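Local coordinates for protein metallocarboxypeptidase (Trypanosoma cruzi, PDB 3DWC) that probably releases C-terminal amino acids other than proline from peptides, as a metal-dependent carboxypeptidase of the M32 family, at residues 26-31 and 231-236; 21-26 and 44-49; 273-278 and 289-294; 211-216 and 251-256. All blocks are in the same frame, centred on the assembly; numbering follows the deposited sequence.

Interaction 1: residues 26-31 and 231-236; sequences ADWDSH and RLDVSA
The last turns of helix 3-32 face strand 230-234, an outermost strand of the small mixed sheet of this largely helical M32 metallopeptidase. No direct hydrogen bond joins the two. Trp28, with CG anti to its backbone N (chi1 172°), sends its six-membered ring to the strand, where CZ2 lies 3.4 Å from Asp233 OD2. OD2 lies in the indole plane at its edge, although the carboxylate as a whole is turned 64° from the ring. Water 1 bridges the same groups, accepting from Trp28 NE1 at 2.8 Å and donating to Asp233 OD2 at 2.7 Å. Arg231 fixes the rotation of the Asp233 carboxylate, gripping it side-on and in the guanidinium plane: NE reaches OD2 at 2.9 Å and NH2 reaches OD1 at 3.0 Å. OD2 thus receives Arg231 NE and water 1, and the guanidinium beside it probably favours the ionised carboxylate. Farther along, Ser235 CB packs 3.3 Å from His31 O, and water 2 links that carbonyl to Ala236 N; Ser235 OG is bonded to His237 O and Thr250 OG1. Arg231 NH1 bonds Met33 O of the second subunit. Such helix packing against an outermost strand ties the N-terminal helix to the sheet.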
loop_
_atom_site.group_PDB
_atom_site.type_symbol
_atom_site.label_atom_id
_atom_site.label_comp_id
_atom_site.label_asym_id
_atom_site.label_seq_id
_atom_site.Cartn_x
_atom_site.Cartn_y
_atom_site.Cartn_z
ATOM N N ALA B 26 -1.467 0.558 5.015
ATOM C CA ALA B 26 -0.146 0.134 5.527
ATOM C C ALA B 26 -0.198 -1.288 6.079
ATOM O O ALA B 26 0.729 -2.060 5.896
ATOM C CB ALA B 26 0.351 1.112 6.613
ATOM N N ASP B 27 -1.305 -1.642 6.723
ATOM C CA ASP B 27 -1.439 -2.984 7.313
ATOM C C ASP B 27 -1.669 -3.994 6.200
ATOM O O ASP B 27 -1.018 -5.003 6.152
ATOM C CB ASP B 27 -2.541 -3.025 8.360
ATOM C CG ASP B 27 -2.585 -4.353 9.096
ATOM O OD1 ASP B 27 -1.567 -4.720 9.737
ATOM O OD2 ASP B 27 -3.576 -5.054 8.962
ATOM N N TRP B 28 -2.574 -3.692 5.272
ATOM C CA TRP B 28 -2.793 -4.560 4.125
ATOM C C TRP B 28 -1.492 -4.865 3.374
ATOM O O TRP B 28 -1.163 -6.040 3.099
ATOM C CB TRP B 28 -3.901 -3.972 3.185
ATOM C CG TRP B 28 -4.024 -4.739 1.910
ATOM C CD1 TRP B 28 -4.789 -5.830 1.691
ATOM C CD2 TRP B 28 -3.300 -4.493 0.686
ATOM N NE1 TRP B 28 -4.582 -6.311 0.406
ATOM C CE2 TRP B 28 -3.652 -5.513 -0.221
ATOM C CE3 TRP B 28 -2.314 -3.576 0.312
ATOM C CZ2 TRP B 28 -3.128 -5.580 -1.524
ATOM C CZ3 TRP B 28 -1.761 -3.664 -0.988
ATOM C CH2 TRP B 28 -2.173 -4.666 -1.884
ATOM N N ASP B 29 -0.698 -3.819 3.115
ATOM C CA ASP B 29 0.497 -3.932 2.319
ATOM C C ASP B 29 1.560 -4.718 3.044
ATOM O O ASP B 29 2.342 -5.461 2.398
ATOM C CB ASP B 29 0.961 -2.501 1.960
ATOM C CG ASP B 29 2.187 -2.472 1.131
ATOM O OD1 ASP B 29 2.073 -2.343 -0.093
ATOM O OD2 ASP B 29 3.290 -2.622 1.678
ATOM N N SER B 30 1.648 -4.555 4.370
ATOM C CA SER B 30 2.673 -5.272 5.138
ATOM C C SER B 30 2.493 -6.792 4.998
ATOM O O SER B 30 3.443 -7.524 5.108
ATOM C CB SER B 30 2.678 -4.878 6.630
ATOM O OG SER B 30 1.441 -5.276 7.188
ATOM N N HIS B 31 1.275 -7.230 4.723
ATOM C CA HIS B 31 0.946 -8.662 4.604
ATOM C C HIS B 31 0.942 -9.207 3.190
ATOM O O HIS B 31 0.886 -10.429 3.037
ATOM C CB HIS B 31 -0.442 -8.944 5.212
ATOM C CG HIS B 31 -0.481 -8.742 6.680
ATOM N ND1 HIS B 31 -1.131 -7.682 7.265
ATOM C CD2 HIS B 31 0.123 -9.420 7.691
ATOM C CE1 HIS B 31 -0.949 -7.725 8.576
ATOM N NE2 HIS B 31 -0.169 -8.755 8.857
ATOM N N ARG B 231 -10.049 -5.742 -4.138
ATOM C CA ARG B 231 -9.062 -6.589 -4.783
ATOM C C ARG B 231 -9.073 -7.977 -4.196
ATOM O O ARG B 231 -9.532 -8.138 -3.064
ATOM C CB ARG B 231 -7.652 -6.014 -4.586
ATOM C CG ARG B 231 -7.325 -4.726 -5.289
ATOM C CD ARG B 231 -5.820 -4.394 -4.956
ATOM N NE ARG B 231 -4.960 -5.452 -5.486
ATOM C CZ ARG B 231 -4.526 -5.503 -6.745
ATOM N NH1 ARG B 231 -4.736 -4.501 -7.570
ATOM N NH2 ARG B 231 -3.768 -6.526 -7.150
ATOM N N LEU B 232 -8.550 -8.955 -4.950
ATOM C CA LEU B 232 -8.098 -10.256 -4.394
ATOM C C LEU B 232 -6.582 -10.440 -4.563
ATOM O O LEU B 232 -6.078 -10.291 -5.631
ATOM C CB LEU B 232 -8.816 -11.459 -5.072
ATOM C CG LEU B 232 -8.350 -12.884 -4.737
ATOM C CD1 LEU B 232 -8.663 -13.243 -3.299
ATOM C CD2 LEU B 232 -8.901 -13.986 -5.673
ATOM N N ASP B 233 -5.876 -10.834 -3.518
ATOM C CA ASP B 233 -4.406 -11.076 -3.613
ATOM C C ASP B 233 -4.034 -12.259 -2.721
ATOM O O ASP B 233 -4.912 -12.933 -2.233
ATOM C CB ASP B 233 -3.641 -9.818 -3.166
ATOM C CG ASP B 233 -3.822 -8.673 -4.120
ATOM O OD1 ASP B 233 -3.268 -8.738 -5.246
ATOM O OD2 ASP B 233 -4.549 -7.723 -3.772
ATOM N N VAL B 234 -2.733 -12.474 -2.482
ATOM C CA VAL B 234 -2.206 -13.604 -1.689
ATOM C C VAL B 234 -1.512 -13.117 -0.379
ATOM O O VAL B 234 -0.793 -12.124 -0.379
ATOM C CB VAL B 234 -1.267 -14.426 -2.564
ATOM C CG1 VAL B 234 -0.535 -15.506 -1.760
ATOM C CG2 VAL B 234 -2.056 -15.055 -3.722
ATOM N N SER B 235 -1.841 -13.742 0.748
ATOM C CA SER B 235 -1.086 -13.596 1.999
ATOM C C SER B 235 -0.990 -14.948 2.708
ATOM O O SER B 235 -1.650 -15.897 2.311
ATOM C CB SER B 235 -1.657 -12.538 2.946
ATOM O OG SER B 235 -2.946 -12.881 3.470
ATOM N N ALA B 236 -0.101 -15.018 3.707
ATOM C CA ALA B 236 0.082 -16.188 4.547
ATOM C C ALA B 236 -1.199 -16.519 5.338
ATOM O O ALA B 236 -1.529 -17.682 5.520
ATOM C CB ALA B 236 1.303 -15.985 5.510
HETATM O O HOH W 1 -5.934 -7.926 -1.461
HETATM O O HOH W 2 1.431 -12.700 4.583
#

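Interaction 2: residues 21-26 and 44-49; sequences HMLLLA and AAMAEL
This is an apolar helix-helix contact, nearly antiparallel, between helix 3-32 and the next helix in the chain, 39-57. The short segments run at 157° to each other with axes 10.2 Å apart. The second subunit lies nearby. Five side chains, Met22, Leu23, Ala26, Met46 and Leu49, fill the interface. Leu49 reaches straight across: its CD1 presses on Met22 CB at 3.5 Å, tighter than ordinary van der Waals contact, and also meets Leu23 CG at 4.0 Å. Leu49 and Leu23 slide past each other in opposite directions, so the branched end of each lies alongside the other. From Leu23, CD2 extends over the backbone of helix 39-57 to within 3.7 Å of Met46 O. Met22 offers little more than its CB, because the bend at chi2 (-63°) carries its sulfur away from Leu49. Met46 closes the other end. Met46 CG lies 3.8 Å from Ala26 CB and Met46 SD 3.9 Å from it, while the bend at chi3 folds CE back toward Leu23 O. Tyr19, also on helix 3-32, touches Leu49, and His21 NE2 is hydrogen-bonded to Arg42 NE of the second subunit. With no hydrogen bond or salt bridge between the segments, their union rests on apolar burial and fit of shape: small alanine opposite flexible methionine, and leucine branches fitted past one another.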
loop_
_atom_site.group_PDB
_atom_site.type_symbol
_atom_site.label_atom_id
_atom_site.label_comp_id
_atom_site.label_asym_id
_atom_site.label_seq_id
_atom_site.Cartn_x
_atom_site.Cartn_y
_atom_site.Cartn_z
ATOM N N HIS B 21 -7.556 5.354 7.121
ATOM C CA HIS B 21 -7.276 4.931 5.748
ATOM C C HIS B 21 -5.798 4.566 5.520
ATOM O O HIS B 21 -5.489 3.479 5.044
ATOM C CB HIS B 21 -7.714 6.004 4.802
ATOM C CG HIS B 21 -7.416 5.720 3.365
ATOM N ND1 HIS B 21 -8.386 5.298 2.467
ATOM C CD2 HIS B 21 -6.278 5.889 2.646
ATOM C CE1 HIS B 21 -7.837 5.186 1.268
ATOM N NE2 HIS B 21 -6.562 5.533 1.349
ATOM N N MET B 22 -4.898 5.471 5.869
ATOM C CA MET B 22 -3.444 5.193 5.817
ATOM C C MET B 22 -2.989 3.950 6.568
ATOM O O MET B 22 -2.242 3.131 6.043
ATOM C CB MET B 22 -2.695 6.404 6.340
ATOM C CG MET B 22 -2.881 7.664 5.456
ATOM S SD MET B 22 -2.181 7.375 3.791
ATOM C CE MET B 22 -2.503 8.880 2.955
ATOM N N LEU B 23 -3.447 3.806 7.804
ATOM C CA LEU B 23 -3.110 2.660 8.637
ATOM C C LEU B 23 -3.586 1.337 8.042
ATOM O O LEU B 23 -2.870 0.354 8.026
ATOM C CB LEU B 23 -3.767 2.811 10.019
ATOM C CG LEU B 23 -3.022 3.613 11.070
ATOM C CD1 LEU B 23 -3.741 3.452 12.418
ATOM C CD2 LEU B 23 -1.589 3.136 11.143
ATOM N N LEU B 24 -4.805 1.335 7.557
ATOM C CA LEU B 24 -5.387 0.130 6.964
ATOM C C LEU B 24 -4.621 -0.296 5.684
ATOM O O LEU B 24 -4.374 -1.482 5.415
ATOM C CB LEU B 24 -6.855 0.427 6.677
ATOM C CG LEU B 24 -7.782 0.520 7.896
ATOM C CD1 LEU B 24 -9.110 1.210 7.573
ATOM C CD2 LEU B 24 -8.053 -0.886 8.437
ATOM N N LEU B 25 -4.222 0.688 4.897
ATOM C CA LEU B 25 -3.423 0.435 3.675
ATOM C C LEU B 25 -2.113 -0.120 4.072
ATOM O O LEU B 25 -1.680 -1.145 3.538
ATOM C CB LEU B 25 -3.175 1.716 2.892
ATOM C CG LEU B 25 -2.459 1.521 1.531
ATOM C CD1 LEU B 25 -3.374 0.662 0.582
ATOM C CD2 LEU B 25 -2.126 2.898 0.882
ATOM N N ALA B 26 -1.467 0.558 5.015
ATOM C CA ALA B 26 -0.146 0.134 5.527
ATOM C C ALA B 26 -0.198 -1.288 6.079
ATOM O O ALA B 26 0.729 -2.060 5.896
ATOM C CB ALA B 26 0.351 1.112 6.613
ATOM N N ALA B 44 7.469 1.383 12.452
ATOM C CA ALA B 44 7.753 2.744 12.978
ATOM C C ALA B 44 6.726 3.786 12.467
ATOM O O ALA B 44 6.204 4.642 13.222
ATOM C CB ALA B 44 9.169 3.122 12.651
ATOM N N ALA B 45 6.341 3.655 11.207
ATOM C CA ALA B 45 5.421 4.604 10.586
ATOM C C ALA B 45 4.001 4.398 11.084
ATOM O O ALA B 45 3.303 5.355 11.406
ATOM C CB ALA B 45 5.500 4.482 9.076
ATOM N N MET B 46 3.558 3.148 11.123
ATOM C CA MET B 46 2.281 2.799 11.706
ATOM C C MET B 46 2.146 3.253 13.167
ATOM O O MET B 46 1.136 3.807 13.535
ATOM C CB MET B 46 2.104 1.285 11.571
ATOM C CG MET B 46 1.814 0.924 10.110
ATOM S SD MET B 46 1.579 -0.817 9.812
ATOM C CE MET B 46 -0.015 -1.132 10.562
ATOM N N ALA B 47 3.201 3.108 13.966
ATOM C CA ALA B 47 3.200 3.509 15.365
ATOM C C ALA B 47 3.037 4.991 15.529
ATOM O O ALA B 47 2.353 5.438 16.454
ATOM C CB ALA B 47 4.531 3.090 16.085
ATOM N N GLU B 48 3.758 5.757 14.716
ATOM C CA GLU B 48 3.686 7.199 14.789
ATOM C C GLU B 48 2.285 7.681 14.418
ATOM O O GLU B 48 1.709 8.535 15.074
ATOM C CB GLU B 48 4.735 7.861 13.880
ATOM C CG GLU B 48 4.823 9.367 14.084
ATOM C CD GLU B 48 5.254 9.765 15.496
ATOM O OE1 GLU B 48 4.631 10.651 16.091
ATOM O OE2 GLU B 48 6.167 9.170 16.034
ATOM N N LEU B 49 1.717 7.112 13.387
ATOM C CA LEU B 49 0.344 7.510 12.971
ATOM C C LEU B 49 -0.731 7.076 14.003
ATOM O O LEU B 49 -1.651 7.837 14.302
ATOM C CB LEU B 49 -0.007 6.944 11.595
ATOM C CG LEU B 49 -0.787 7.835 10.586
ATOM C CD1 LEU B 49 -1.452 6.991 9.535
ATOM C CD2 LEU B 49 -1.804 8.756 11.230
#

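Interaction 3: residues 273-278 and 289-294; sequences KYEQNC and CMARSL
The one direct hydrogen bond between the C-terminal end of helix 259-276, which carries the HExxH motif with cobalt ligands His267 and His271, and the loop into helix 294-309 is at Tyr274 OH. Tyr274 OH accepts from Arg292 N at 3.0 Å, fairly straight (163°). With CG anti to the backbone N (chi1 -167°), the Tyr274 ring extends to the loop, its CE2 packing 3.7 Å from Ala291 CB. Beside it, Glu275 bends at chi2 so that OE1 lies 4.0 Å from the same methyl; water 3 donates to this oxygen at 2.7 Å and accepts from Ala291 N at 2.9 Å. Just beyond the helix end, Cys278 SG touches Met290 C at 3.5 Å, and Cys278 O lies 3.3 Å from Cys289 SG. Farther out, His297 NE2 is hydrogen-bonded to Glu275 OE1 and Lys244 forms a salt bridge with OE2. Trp467 and His297 meet the Tyr274 ring. Arg292 turns its guanidinium away to Leu473 O and Glu86, while Ser293 N-caps helix 294-309, which supplies the third cobalt ligand, Glu298. Asn277 folds back on the last turn of helix 259-276, its ND2 donating to Lys273 O at 2.9 Å, on a lone pair.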
loop_
_atom_site.group_PDB
_atom_site.type_symbol
_atom_site.label_atom_id
_atom_site.label_comp_id
_atom_site.label_asym_id
_atom_site.label_seq_id
_atom_site.Cartn_x
_atom_site.Cartn_y
_atom_site.Cartn_z
ATOM N N LYS B 273 -18.672 -8.027 1.454
ATOM C CA LYS B 273 -19.974 -7.498 1.003
ATOM C C LYS B 273 -20.542 -6.582 2.064
ATOM O O LYS B 273 -21.177 -5.572 1.757
ATOM C CB LYS B 273 -20.958 -8.636 0.730
ATOM C CG LYS B 273 -20.610 -9.541 -0.513
ATOM C CD LYS B 273 -20.636 -8.770 -1.848
ATOM C CE LYS B 273 -22.083 -8.350 -2.251
ATOM N NZ LYS B 273 -22.093 -7.570 -3.520
ATOM N N TYR B 274 -20.314 -6.910 3.322
ATOM C CA TYR B 274 -20.746 -6.040 4.407
ATOM C C TYR B 274 -20.011 -4.695 4.328
ATOM O O TYR B 274 -20.654 -3.618 4.271
ATOM C CB TYR B 274 -20.544 -6.738 5.749
ATOM C CG TYR B 274 -21.193 -6.153 6.993
ATOM C CD1 TYR B 274 -22.073 -5.077 6.961
ATOM C CD2 TYR B 274 -20.943 -6.728 8.211
ATOM C CE1 TYR B 274 -22.686 -4.595 8.189
ATOM C CE2 TYR B 274 -21.509 -6.245 9.410
ATOM C CZ TYR B 274 -22.390 -5.189 9.375
ATOM O OH TYR B 274 -22.953 -4.762 10.548
ATOM N N GLU B 275 -18.677 -4.766 4.269
ATOM C CA GLU B 275 -17.834 -3.574 4.167
ATOM C C GLU B 275 -18.171 -2.702 2.940
ATOM O O GLU B 275 -18.284 -1.465 3.077
ATOM C CB GLU B 275 -16.347 -3.964 4.210
ATOM C CG GLU B 275 -15.916 -4.569 5.565
ATOM C CD GLU B 275 -15.974 -3.543 6.701
ATOM O OE1 GLU B 275 -16.334 -3.872 7.855
ATOM O OE2 GLU B 275 -15.672 -2.376 6.432
ATOM N N GLN B 276 -18.406 -3.318 1.766
ATOM C CA GLN B 276 -18.627 -2.565 0.529
ATOM C C GLN B 276 -19.979 -1.906 0.487
ATOM O O GLN B 276 -20.200 -0.996 -0.335
ATOM C CB GLN B 276 -18.532 -3.473 -0.735
ATOM C CG GLN B 276 -17.128 -3.965 -1.047
ATOM C CD GLN B 276 -16.991 -4.502 -2.457
ATOM O OE1 GLN B 276 -17.924 -5.150 -3.019
ATOM N NE2 GLN B 276 -15.845 -4.177 -3.081
ATOM N N ASN B 277 -20.911 -2.423 1.297
ATOM C CA ASN B 277 -22.254 -1.914 1.338
ATOM C C ASN B 277 -22.675 -1.344 2.671
ATOM O O ASN B 277 -23.880 -1.167 2.902
ATOM C CB ASN B 277 -23.223 -2.994 0.898
ATOM C CG ASN B 277 -22.976 -3.406 -0.513
ATOM O OD1 ASN B 277 -23.437 -2.736 -1.432
ATOM N ND2 ASN B 277 -22.187 -4.460 -0.702
ATOM N N CYS B 278 -21.708 -0.988 3.507
ATOM C CA CYS B 278 -22.021 -0.541 4.853
ATOM C C CYS B 278 -22.647 0.843 4.822
ATOM O O CYS B 278 -22.048 1.783 4.317
ATOM C CB CYS B 278 -20.775 -0.583 5.768
ATOM S SG CYS B 278 -21.194 -0.510 7.524
ATOM N N CYS B 289 -21.379 4.606 10.515
ATOM C CA CYS B 289 -21.250 3.851 9.289
ATOM C C CYS B 289 -20.114 2.888 9.459
ATOM O O CYS B 289 -19.076 3.055 8.845
ATOM C CB CYS B 289 -21.013 4.759 8.107
ATOM S SG CYS B 289 -20.807 3.849 6.589
ATOM N N MET B 290 -20.344 1.875 10.290
ATOM C CA MET B 290 -19.429 0.788 10.569
ATOM C C MET B 290 -20.166 -0.524 10.899
ATOM O O MET B 290 -21.305 -0.498 11.369
ATOM C CB MET B 290 -18.617 1.129 11.789
ATOM C CG MET B 290 -17.920 2.436 11.667
ATOM S SD MET B 290 -16.333 2.346 12.452
ATOM C CE MET B 290 -15.588 1.385 11.131
ATOM N N ALA B 291 -19.518 -1.658 10.619
ATOM C CA ALA B 291 -20.002 -2.960 11.078
ATOM C C ALA B 291 -20.437 -2.904 12.537
ATOM O O ALA B 291 -19.811 -2.247 13.333
ATOM C CB ALA B 291 -18.965 -4.013 10.863
ATOM N N ARG B 292 -21.578 -3.533 12.863
ATOM C CA ARG B 292 -22.172 -3.392 14.180
ATOM C C ARG B 292 -21.360 -4.139 15.236
ATOM O O ARG B 292 -21.192 -3.653 16.337
ATOM C CB ARG B 292 -23.647 -3.840 14.149
ATOM C CG ARG B 292 -24.321 -3.995 15.505
ATOM C CD ARG B 292 -24.642 -2.661 16.132
ATOM N NE ARG B 292 -23.468 -2.087 16.771
ATOM C CZ ARG B 292 -23.459 -0.871 17.322
ATOM N NH1 ARG B 292 -24.562 -0.132 17.343
ATOM N NH2 ARG B 292 -22.350 -0.409 17.853
ATOM N N SER B 293 -20.857 -5.321 14.900
ATOM C CA SER B 293 -20.079 -6.110 15.852
ATOM C C SER B 293 -19.332 -7.204 15.119
ATOM O O SER B 293 -19.587 -7.456 13.918
ATOM C CB SER B 293 -20.987 -6.723 16.941
ATOM O OG SER B 293 -21.635 -7.887 16.467
ATOM N N LEU B 294 -18.436 -7.890 15.837
ATOM C CA LEU B 294 -17.701 -8.983 15.229
ATOM C C LEU B 294 -18.598 -10.166 15.013
ATOM O O LEU B 294 -18.407 -10.907 14.058
ATOM C CB LEU B 294 -16.486 -9.412 16.044
ATOM C CG LEU B 294 -15.131 -8.820 15.673
ATOM C CD1 LEU B 294 -15.151 -7.276 15.494
ATOM C CD2 LEU B 294 -14.100 -9.186 16.764
HETATM O O HOH W 3 -16.776 -1.915 9.609
#

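Interaction 4: residues 211-216 and 251-256; sequences KQEALC and TKYTET
Helix 209-222 is met here by the loop that leads from strand 246-251 of the small sheet to helix 259-276, the helix of the HExxH metal-binding motif. The tight part is Tyr253, whose ring lies along one side of the helix. Tyr253 CD2 is 3.6 Å from Gln212 CB, and Tyr253 OH runs over the backbone to reach Glu213 CA at 3.4 Å. The phenol and the Glu213 side chain cross at about a right angle, yet carboxylate and ring planes differ by only 11°. Cys216 SG makes a sulfur-aromatic contact at the ring edge, near its plane, 4.1 Å from Tyr253 CE2. Leu232 and Val234 of strand 230-234 also touch this tyrosine, and Ser261 lies against both Cys216 and Tyr253. The looser side lies toward Thr254 and the exposed Glu255 and Thr256, where polar bonds and water replace close packing. Gln212, extended beyond CG, turns its amide nearly perpendicular to the Tyr253 ring (86°). Water 4 lies 2.8 Å from Gln212 OE1 and accepts from Thr254 N, linking the segments. Gln212 NE2 has its strongest partner in Phe207 O, outside the segments. Gln212 NE2 also donates to Thr254 O at 2.9 Å, almost straight, but from above the carbonyl plane and off the lone pairs.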
loop_
_atom_site.group_PDB
_atom_site.type_symbol
_atom_site.label_atom_id
_atom_site.label_comp_id
_atom_site.label_asym_id
_atom_site.label_seq_id
_atom_site.Cartn_x
_atom_site.Cartn_y
_atom_site.Cartn_z
ATOM N N LYS B 211 -5.512 -21.707 -11.913
ATOM C CA LYS B 211 -6.896 -22.109 -12.145
ATOM C C LYS B 211 -7.725 -21.937 -10.844
ATOM O O LYS B 211 -8.906 -21.550 -10.879
ATOM C CB LYS B 211 -6.930 -23.546 -12.687
ATOM C CG LYS B 211 -6.249 -23.711 -14.092
ATOM C CD LYS B 211 -6.188 -25.178 -14.516
ATOM C CE LYS B 211 -5.233 -25.461 -15.687
ATOM N NZ LYS B 211 -5.953 -25.754 -16.896
ATOM N N GLN B 212 -7.091 -22.189 -9.696
ATOM C CA GLN B 212 -7.710 -21.891 -8.375
ATOM C C GLN B 212 -8.065 -20.425 -8.200
ATOM O O GLN B 212 -9.140 -20.076 -7.701
ATOM C CB GLN B 212 -6.766 -22.311 -7.254
ATOM C CG GLN B 212 -6.729 -23.804 -7.104
ATOM C CD GLN B 212 -6.101 -24.228 -5.806
ATOM O OE1 GLN B 212 -6.551 -23.842 -4.731
ATOM N NE2 GLN B 212 -5.070 -25.050 -5.897
ATOM N N GLU B 213 -7.149 -19.561 -8.604
ATOM C CA GLU B 213 -7.383 -18.140 -8.535
ATOM C C GLU B 213 -8.512 -17.739 -9.456
ATOM O O GLU B 213 -9.394 -16.945 -9.088
ATOM C CB GLU B 213 -6.125 -17.388 -8.917
ATOM C CG GLU B 213 -6.350 -15.910 -8.833
ATOM C CD GLU B 213 -5.097 -15.107 -9.102
ATOM O OE1 GLU B 213 -5.278 -13.967 -9.593
ATOM O OE2 GLU B 213 -3.957 -15.613 -8.803
ATOM N N ALA B 214 -8.505 -18.269 -10.677
ATOM C CA ALA B 214 -9.583 -17.947 -11.589
ATOM C C ALA B 214 -10.954 -18.389 -11.059
ATOM O O ALA B 214 -11.978 -17.661 -11.195
ATOM C CB ALA B 214 -9.299 -18.552 -12.977
ATOM N N LEU B 215 -11.002 -19.572 -10.476
ATOM C CA LEU B 215 -12.220 -20.087 -9.859
ATOM C C LEU B 215 -12.722 -19.236 -8.684
ATOM O O LEU B 215 -13.931 -18.964 -8.542
ATOM C CB LEU B 215 -12.017 -21.530 -9.408
ATOM C CG LEU B 215 -13.267 -22.256 -8.911
ATOM C CD1 LEU B 215 -14.413 -22.320 -9.974
ATOM C CD2 LEU B 215 -12.927 -23.608 -8.442
ATOM N N CYS B 216 -11.790 -18.818 -7.853
ATOM C CA CYS B 216 -12.089 -17.937 -6.744
ATOM C C CYS B 216 -12.683 -16.607 -7.219
ATOM O O CYS B 216 -13.685 -16.156 -6.666
ATOM C CB CYS B 216 -10.822 -17.722 -5.921
ATOM S SG CYS B 216 -10.359 -19.152 -4.844
ATOM N N THR B 251 -5.987 -14.718 0.144
ATOM C CA THR B 251 -6.074 -16.143 0.301
ATOM C C THR B 251 -4.698 -16.712 0.019
ATOM O O THR B 251 -3.726 -16.008 -0.210
ATOM C CB THR B 251 -7.107 -16.771 -0.669
ATOM O OG1 THR B 251 -7.339 -18.133 -0.305
ATOM C CG2 THR B 251 -6.587 -16.730 -2.138
ATOM N N LYS B 252 -4.630 -18.017 0.001
ATOM C CA LYS B 252 -3.355 -18.696 -0.125
ATOM C C LYS B 252 -3.692 -20.011 -0.807
ATOM O O LYS B 252 -4.745 -20.568 -0.553
ATOM C CB LYS B 252 -2.837 -18.926 1.266
ATOM C CG LYS B 252 -1.402 -19.383 1.367
ATOM C CD LYS B 252 -1.259 -20.459 2.447
ATOM C CE LYS B 252 -1.754 -19.982 3.845
ATOM N NZ LYS B 252 -1.663 -21.080 4.922
ATOM N N TYR B 253 -2.826 -20.448 -1.712
ATOM C CA TYR B 253 -3.076 -21.626 -2.508
ATOM C C TYR B 253 -2.021 -22.714 -2.297
ATOM O O TYR B 253 -0.834 -22.419 -2.159
ATOM C CB TYR B 253 -3.119 -21.272 -3.981
ATOM C CG TYR B 253 -4.093 -20.181 -4.351
ATOM C CD1 TYR B 253 -3.646 -18.891 -4.587
ATOM C CD2 TYR B 253 -5.423 -20.436 -4.473
ATOM C CE1 TYR B 253 -4.493 -17.897 -4.915
ATOM C CE2 TYR B 253 -6.309 -19.431 -4.797
ATOM C CZ TYR B 253 -5.826 -18.161 -5.026
ATOM O OH TYR B 253 -6.681 -17.140 -5.364
ATOM N N THR B 254 -2.502 -23.955 -2.268
ATOM C CA THR B 254 -1.694 -25.156 -2.346
ATOM C C THR B 254 -2.242 -25.982 -3.518
ATOM O O THR B 254 -3.472 -26.042 -3.737
ATOM C CB THR B 254 -1.780 -25.967 -1.016
ATOM O OG1 THR B 254 -1.169 -27.241 -1.172
ATOM C CG2 THR B 254 -3.227 -26.187 -0.582
ATOM N N GLU B 255 -1.336 -26.560 -4.303
ATOM C CA GLU B 255 -1.699 -27.448 -5.414
ATOM C C GLU B 255 -2.426 -28.696 -4.967
ATOM O O GLU B 255 -3.199 -29.262 -5.737
ATOM C CB GLU B 255 -0.475 -27.892 -6.233
ATOM C CG GLU B 255 -0.062 -26.923 -7.295
ATOM C CD GLU B 255 0.858 -27.566 -8.338
ATOM O OE1 GLU B 255 0.763 -27.111 -9.516
ATOM O OE2 GLU B 255 1.620 -28.544 -8.004
ATOM N N THR B 256 -2.190 -29.130 -3.739
ATOM C CA THR B 256 -2.733 -30.420 -3.259
ATOM C C THR B 256 -4.244 -30.434 -3.053
ATOM O O THR B 256 -4.888 -31.480 -3.162
ATOM C CB THR B 256 -2.007 -30.897 -1.954
ATOM O OG1 THR B 256 -2.345 -30.029 -0.876
ATOM C CG2 THR B 256 -0.481 -30.907 -2.123
HETATM O O HOH W 4 -5.506 -24.314 -2.199
#

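From the N terminus, helix 3-32 enters interaction 2 and then interaction 1, which share Ala26. Interaction 2 closes the short connection to helix 39-57; interaction 1 spans some 200 residues to reach strand 230-234, so the two cross along the chain. They also touch, Met46 packing on Asp27, and both meet the second subunit. Interaction 4 opens at helix 209-222, before the strand of interaction 1, and closes after it, so these two cross as well; Asp233 and Ser235 are joined to Thr251 by backbone hydrogen bonds. Interaction 3 follows in series, closing the loop between the two metal-ligand helices, with no touch to the others.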